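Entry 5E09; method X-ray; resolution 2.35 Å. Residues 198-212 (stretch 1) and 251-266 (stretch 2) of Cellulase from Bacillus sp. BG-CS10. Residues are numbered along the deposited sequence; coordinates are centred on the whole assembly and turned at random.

Stretch 1 198-212: ATSQDLLNRLHQTMK
Stretch 2 (251-266) DTFNRVHNTFTANGIP

Two helices, 201-212 and the one running through 251-261, lie nearly parallel, their N-to-C directions 17° apart (signed crossing angle -17°) and their axes 10.0 Å apart at closest approach. In the register, Thr199 CA lies 6.6 Å from Thr252 CA, Gln201 CA 6.9 Å from Arg255 CA, Leu204 CA 6.8 Å from Thr259 CA, and His208 CA 7.2 Å from Phe260 CA.

Packing is by reciprocal knobs. Leu204 (m, t) enters the hollow formed by Arg255, Val256, Thr259 and Phe260; its CD2 lies 3.6 Å from Phe260 CE2 and its CD1 3.8 Å from Arg255 CG. Thr259 (m) answers, seated among Gln201, Leu204, Asn205 and His208. Phe260 (chi1 m, chi2 -71°) starts sideways, yet its ring end reaches into the pocket of Leu204, Leu207, His208 and Met211, with CZ 3.5 Å from Leu207 CD2 (t, p).

Polar bonds gather where helix 201-212 begins. In the loop before the helix, Thr199 (p; phi/psi -122/18) offers its carbonyl to extended Arg255 (p, t, t, chi4 -88°): NE to O is 2.5 Å, nearly linear, while NH2 to OG1 at 3.3 Å is weak. Gln201 (t, p, chi3 62°) curls so that NE2 donates to Thr259 OG1 at 3.1 Å and to Asn205 OD1 at 2.9 Å. Thr259 OG1 itself donates to Arg255 O at 3.0 Å, so one small knob both fills a hole and joins a polar chain.

Phe260 itself lies within a wider pi-type turn at 257-261, where Ala262 N bonds to His257 O at 2.7 Å; after it the chain passes into a loop. There Ile265 (m, t; phi/psi -94/118) returns toward the first helix: its CG2 meets selenomethionine Met211 (m, t, t) SE at 3.6 Å, and its CD1 lies 3.6 Å from His208 ND1 (t, chi2 15°), a buried nitrogen without a partner.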

# COMPACT_ATOMS: atom_id res chain seq x y z
N ALA A 198 -10.43 11.00 -1.49
CA ALA A 198 -9.30 11.64 -2.15
C ALA A 198 -8.94 12.96 -1.46
O ALA A 198 -9.63 13.40 -0.55
CB ALA A 198 -9.61 11.87 -3.61
N THR A 199 -7.87 13.60 -1.91
CA THR A 199 -7.30 14.71 -1.15
C THR A 199 -7.21 16.04 -1.90
O THR A 199 -6.48 16.93 -1.48
CB THR A 199 -5.88 14.34 -0.65
OG1 THR A 199 -5.00 14.16 -1.77
CG2 THR A 199 -5.93 13.07 0.18
N SER A 200 -7.96 16.17 -2.99
CA SER A 200 -8.04 17.45 -3.69
C SER A 200 -8.58 18.54 -2.77
O SER A 200 -9.45 18.27 -1.93
CB SER A 200 -8.93 17.33 -4.93
OG SER A 200 -8.45 16.32 -5.79
N GLN A 201 -8.07 19.75 -2.92
CA GLN A 201 -8.47 20.85 -2.04
C GLN A 201 -9.99 21.05 -2.04
O GLN A 201 -10.57 21.35 -0.99
CB GLN A 201 -7.77 22.15 -2.46
CG GLN A 201 -7.97 23.30 -1.48
CD GLN A 201 -7.62 22.92 -0.05
OE1 GLN A 201 -6.47 22.58 0.25
NE2 GLN A 201 -8.60 22.97 0.83
N ASP A 202 -10.64 20.86 -3.18
CA ASP A 202 -12.08 21.08 -3.25
C ASP A 202 -12.85 20.02 -2.46
O ASP A 202 -13.81 20.34 -1.74
CB ASP A 202 -12.56 21.09 -4.70
CG ASP A 202 -14.05 21.37 -4.81
OD1 ASP A 202 -14.48 22.48 -4.40
OD2 ASP A 202 -14.79 20.49 -5.29
N LEU A 203 -12.44 18.77 -2.59
CA LEU A 203 -13.04 17.69 -1.82
C LEU A 203 -12.83 17.91 -0.32
O LEU A 203 -13.76 17.77 0.49
CB LEU A 203 -12.45 16.35 -2.26
CG LEU A 203 -12.48 16.11 -3.77
CD1 LEU A 203 -11.87 14.77 -4.12
CD2 LEU A 203 -13.90 16.19 -4.31
N LEU A 204 -11.61 18.29 0.05
CA LEU A 204 -11.30 18.60 1.44
C LEU A 204 -12.23 19.69 1.96
O LEU A 204 -12.83 19.56 3.03
CB LEU A 204 -9.84 19.04 1.59
CG LEU A 204 -8.78 17.99 1.25
CD1 LEU A 204 -7.39 18.57 1.39
CD2 LEU A 204 -8.95 16.74 2.11
N ASN A 205 -12.38 20.76 1.17
CA ASN A 205 -13.23 21.88 1.54
C ASN A 205 -14.68 21.47 1.74
O ASN A 205 -15.32 21.92 2.68
CB ASN A 205 -13.17 22.97 0.48
CG ASN A 205 -11.86 23.73 0.51
OD1 ASN A 205 -11.22 23.83 1.56
ND2 ASN A 205 -11.45 24.27 -0.63
N ARG A 206 -15.19 20.61 0.87
CA ARG A 206 -16.59 20.20 0.96
C ARG A 206 -16.85 19.31 2.17
O ARG A 206 -17.90 19.42 2.82
CB ARG A 206 -17.01 19.52 -0.33
CG ARG A 206 -16.88 20.45 -1.51
CD ARG A 206 -17.52 19.91 -2.74
NE ARG A 206 -18.77 20.61 -3.05
CZ ARG A 206 -18.89 21.50 -4.03
NH1 ARG A 206 -17.85 21.79 -4.79
NH2 ARG A 206 -20.06 22.09 -4.24
N LEU A 207 -15.91 18.42 2.47
CA LEU A 207 -16.02 17.65 3.71
C LEU A 207 -16.02 18.61 4.90
O LEU A 207 -16.81 18.46 5.84
CB LEU A 207 -14.89 16.63 3.83
CG LEU A 207 -14.82 15.93 5.18
CD1 LEU A 207 -16.11 15.21 5.48
CD2 LEU A 207 -13.65 14.97 5.23
N HIS A 208 -15.13 19.59 4.84
CA HIS A 208 -15.01 20.62 5.88
C HIS A 208 -16.35 21.33 6.10
O HIS A 208 -16.80 21.50 7.23
CB HIS A 208 -13.93 21.63 5.48
CG HIS A 208 -13.53 22.56 6.59
ND1 HIS A 208 -13.87 22.33 7.90
CD2 HIS A 208 -12.82 23.71 6.56
CE1 HIS A 208 -13.38 23.32 8.65
NE2 HIS A 208 -12.75 24.16 7.87
N GLN A 209 -16.98 21.72 5.00
CA GLN A 209 -18.27 22.39 5.05
C GLN A 209 -19.34 21.48 5.65
O GLN A 209 -20.12 21.91 6.50
CB GLN A 209 -18.68 22.86 3.65
CG GLN A 209 -19.96 23.68 3.61
CD GLN A 209 -19.94 24.87 4.56
OE1 GLN A 209 -20.93 25.15 5.24
NE2 GLN A 209 -18.82 25.59 4.60
N THR A 210 -19.37 20.22 5.23
CA THR A 210 -20.30 19.25 5.81
C THR A 210 -20.14 19.18 7.33
O THR A 210 -21.13 19.17 8.07
CB THR A 210 -20.09 17.84 5.22
OG1 THR A 210 -20.29 17.86 3.81
CG2 THR A 210 -21.06 16.85 5.86
N MSE A 211 -18.89 19.15 7.78
CA MSE A 211 -18.61 19.04 9.20
C MSE A 211 -19.03 20.28 9.96
O MSE A 211 -19.61 20.18 11.05
CB MSE A 211 -17.13 18.75 9.43
CG MSE A 211 -16.81 17.33 9.05
SE MSE A 211 -15.01 16.70 9.38
CE MSE A 211 -15.41 14.81 9.26
N LYS A 212 -18.77 21.46 9.40
CA LYS A 212 -19.22 22.69 10.01
C LYS A 212 -20.75 22.69 10.13
O LYS A 212 -21.30 23.12 11.15
CB LYS A 212 -18.73 23.91 9.23
CG LYS A 212 -17.31 24.32 9.61
CD LYS A 212 -16.91 25.69 9.06
CE LYS A 212 -16.44 25.62 7.62
NZ LYS A 212 -15.86 26.91 7.17
N ASP A 251 2.96 17.74 -0.37
CA ASP A 251 1.83 18.57 -0.79
C ASP A 251 0.51 18.02 -0.27
O ASP A 251 -0.29 18.76 0.35
CB ASP A 251 1.78 18.69 -2.32
CG ASP A 251 3.01 19.38 -2.91
OD1 ASP A 251 3.75 20.04 -2.15
OD2 ASP A 251 3.23 19.28 -4.13
N THR A 252 0.28 16.73 -0.52
CA THR A 252 -0.97 16.10 -0.12
C THR A 252 -1.27 16.35 1.35
O THR A 252 -2.33 16.89 1.71
CB THR A 252 -0.95 14.57 -0.36
OG1 THR A 252 -0.77 14.31 -1.75
CG2 THR A 252 -2.25 13.94 0.12
N PHE A 253 -0.33 16.00 2.21
CA PHE A 253 -0.65 16.07 3.62
C PHE A 253 -0.47 17.47 4.20
O PHE A 253 -0.99 17.78 5.27
CB PHE A 253 0.13 15.01 4.37
CG PHE A 253 -0.37 13.62 4.08
CD1 PHE A 253 -1.56 13.17 4.63
CD2 PHE A 253 0.31 12.79 3.20
CE1 PHE A 253 -2.05 11.92 4.34
CE2 PHE A 253 -0.18 11.52 2.90
CZ PHE A 253 -1.36 11.08 3.48
N ASN A 254 0.21 18.34 3.46
CA ASN A 254 0.18 19.76 3.80
C ASN A 254 -1.23 20.30 3.69
O ASN A 254 -1.71 20.96 4.61
CB ASN A 254 1.12 20.58 2.92
CG ASN A 254 2.53 20.64 3.46
OD1 ASN A 254 2.79 20.27 4.61
ND2 ASN A 254 3.46 21.12 2.64
N ARG A 255 -1.91 20.04 2.58
CA ARG A 255 -3.25 20.60 2.48
C ARG A 255 -4.23 19.85 3.39
O ARG A 255 -5.19 20.46 3.90
CB ARG A 255 -3.74 20.63 1.03
CG ARG A 255 -3.79 19.31 0.32
CD ARG A 255 -4.40 19.49 -1.06
NE ARG A 255 -4.36 18.24 -1.80
CZ ARG A 255 -3.34 17.85 -2.55
NH1 ARG A 255 -2.27 18.63 -2.67
NH2 ARG A 255 -3.38 16.69 -3.19
N VAL A 256 -4.01 18.56 3.62
CA VAL A 256 -4.84 17.87 4.61
C VAL A 256 -4.68 18.52 5.99
O VAL A 256 -5.66 18.73 6.72
CB VAL A 256 -4.50 16.36 4.72
CG1 VAL A 256 -5.19 15.74 5.94
CG2 VAL A 256 -4.90 15.63 3.45
N HIS A 257 -3.45 18.86 6.34
CA HIS A 257 -3.17 19.47 7.63
C HIS A 257 -3.78 20.87 7.74
O HIS A 257 -4.42 21.20 8.75
CB HIS A 257 -1.66 19.54 7.87
CG HIS A 257 -1.28 20.22 9.15
ND1 HIS A 257 -1.22 19.55 10.35
CD2 HIS A 257 -0.95 21.50 9.41
CE1 HIS A 257 -0.86 20.40 11.30
NE2 HIS A 257 -0.69 21.59 10.76
N ASN A 258 -3.60 21.68 6.71
CA ASN A 258 -4.14 23.04 6.71
C ASN A 258 -5.65 23.07 6.80
O ASN A 258 -6.23 23.88 7.53
CB ASN A 258 -3.70 23.80 5.45
CG ASN A 258 -2.20 23.91 5.33
OD1 ASN A 258 -1.48 23.87 6.34
ND2 ASN A 258 -1.71 24.04 4.10
N THR A 259 -6.31 22.17 6.07
CA THR A 259 -7.77 22.20 6.04
C THR A 259 -8.40 21.68 7.33
O THR A 259 -9.35 22.27 7.83
CB THR A 259 -8.31 21.39 4.86
OG1 THR A 259 -7.78 21.93 3.64
CG2 THR A 259 -9.83 21.46 4.81
N PHE A 260 -7.88 20.58 7.88
CA PHE A 260 -8.53 19.95 9.03
C PHE A 260 -7.75 20.04 10.34
O PHE A 260 -8.22 20.63 11.31
CB PHE A 260 -8.81 18.48 8.72
CG PHE A 260 -9.79 18.27 7.61
CD1 PHE A 260 -11.13 18.55 7.79
CD2 PHE A 260 -9.38 17.76 6.39
CE1 PHE A 260 -12.05 18.35 6.77
CE2 PHE A 260 -10.29 17.56 5.36
CZ PHE A 260 -11.62 17.85 5.56
N THR A 261 -6.57 19.43 10.37
CA THR A 261 -5.78 19.35 11.60
C THR A 261 -5.45 20.72 12.19
O THR A 261 -5.47 20.90 13.41
CB THR A 261 -4.46 18.57 11.36
OG1 THR A 261 -4.77 17.21 11.01
CG2 THR A 261 -3.59 18.57 12.60
N ALA A 262 -5.15 21.69 11.33
CA ALA A 262 -4.85 23.05 11.77
C ALA A 262 -6.04 23.67 12.51
O ALA A 262 -5.86 24.39 13.49
CB ALA A 262 -4.47 23.92 10.58
N ASN A 263 -7.24 23.37 12.04
CA ASN A 263 -8.45 23.69 12.79
C ASN A 263 -8.74 22.54 13.74
O ASN A 263 -7.92 21.63 13.89
CB ASN A 263 -9.65 23.80 11.85
CG ASN A 263 -9.42 24.82 10.74
OD1 ASN A 263 -9.11 25.98 11.00
ND2 ASN A 263 -9.57 24.38 9.49
N GLY A 264 -9.89 22.52 14.38
CA GLY A 264 -10.16 21.47 15.34
C GLY A 264 -10.39 20.05 14.87
O GLY A 264 -10.67 19.17 15.68
N ILE A 265 -10.31 19.82 13.56
CA ILE A 265 -10.62 18.49 13.06
C ILE A 265 -9.48 17.49 12.86
O ILE A 265 -8.59 17.71 12.04
CB ILE A 265 -11.36 18.67 11.72
CG1 ILE A 265 -12.41 19.78 11.85
CG2 ILE A 265 -11.99 17.35 11.27
CD1 ILE A 265 -13.19 20.04 10.59
N PRO A 266 -9.52 16.38 13.59
CA PRO A 266 -8.50 15.33 13.51
C PRO A 266 -8.68 14.47 12.26
O PRO A 266 -9.81 14.25 11.82
CB PRO A 266 -8.73 14.52 14.78
CG PRO A 266 -10.19 14.64 15.02
CD PRO A 266 -10.58 16.03 14.57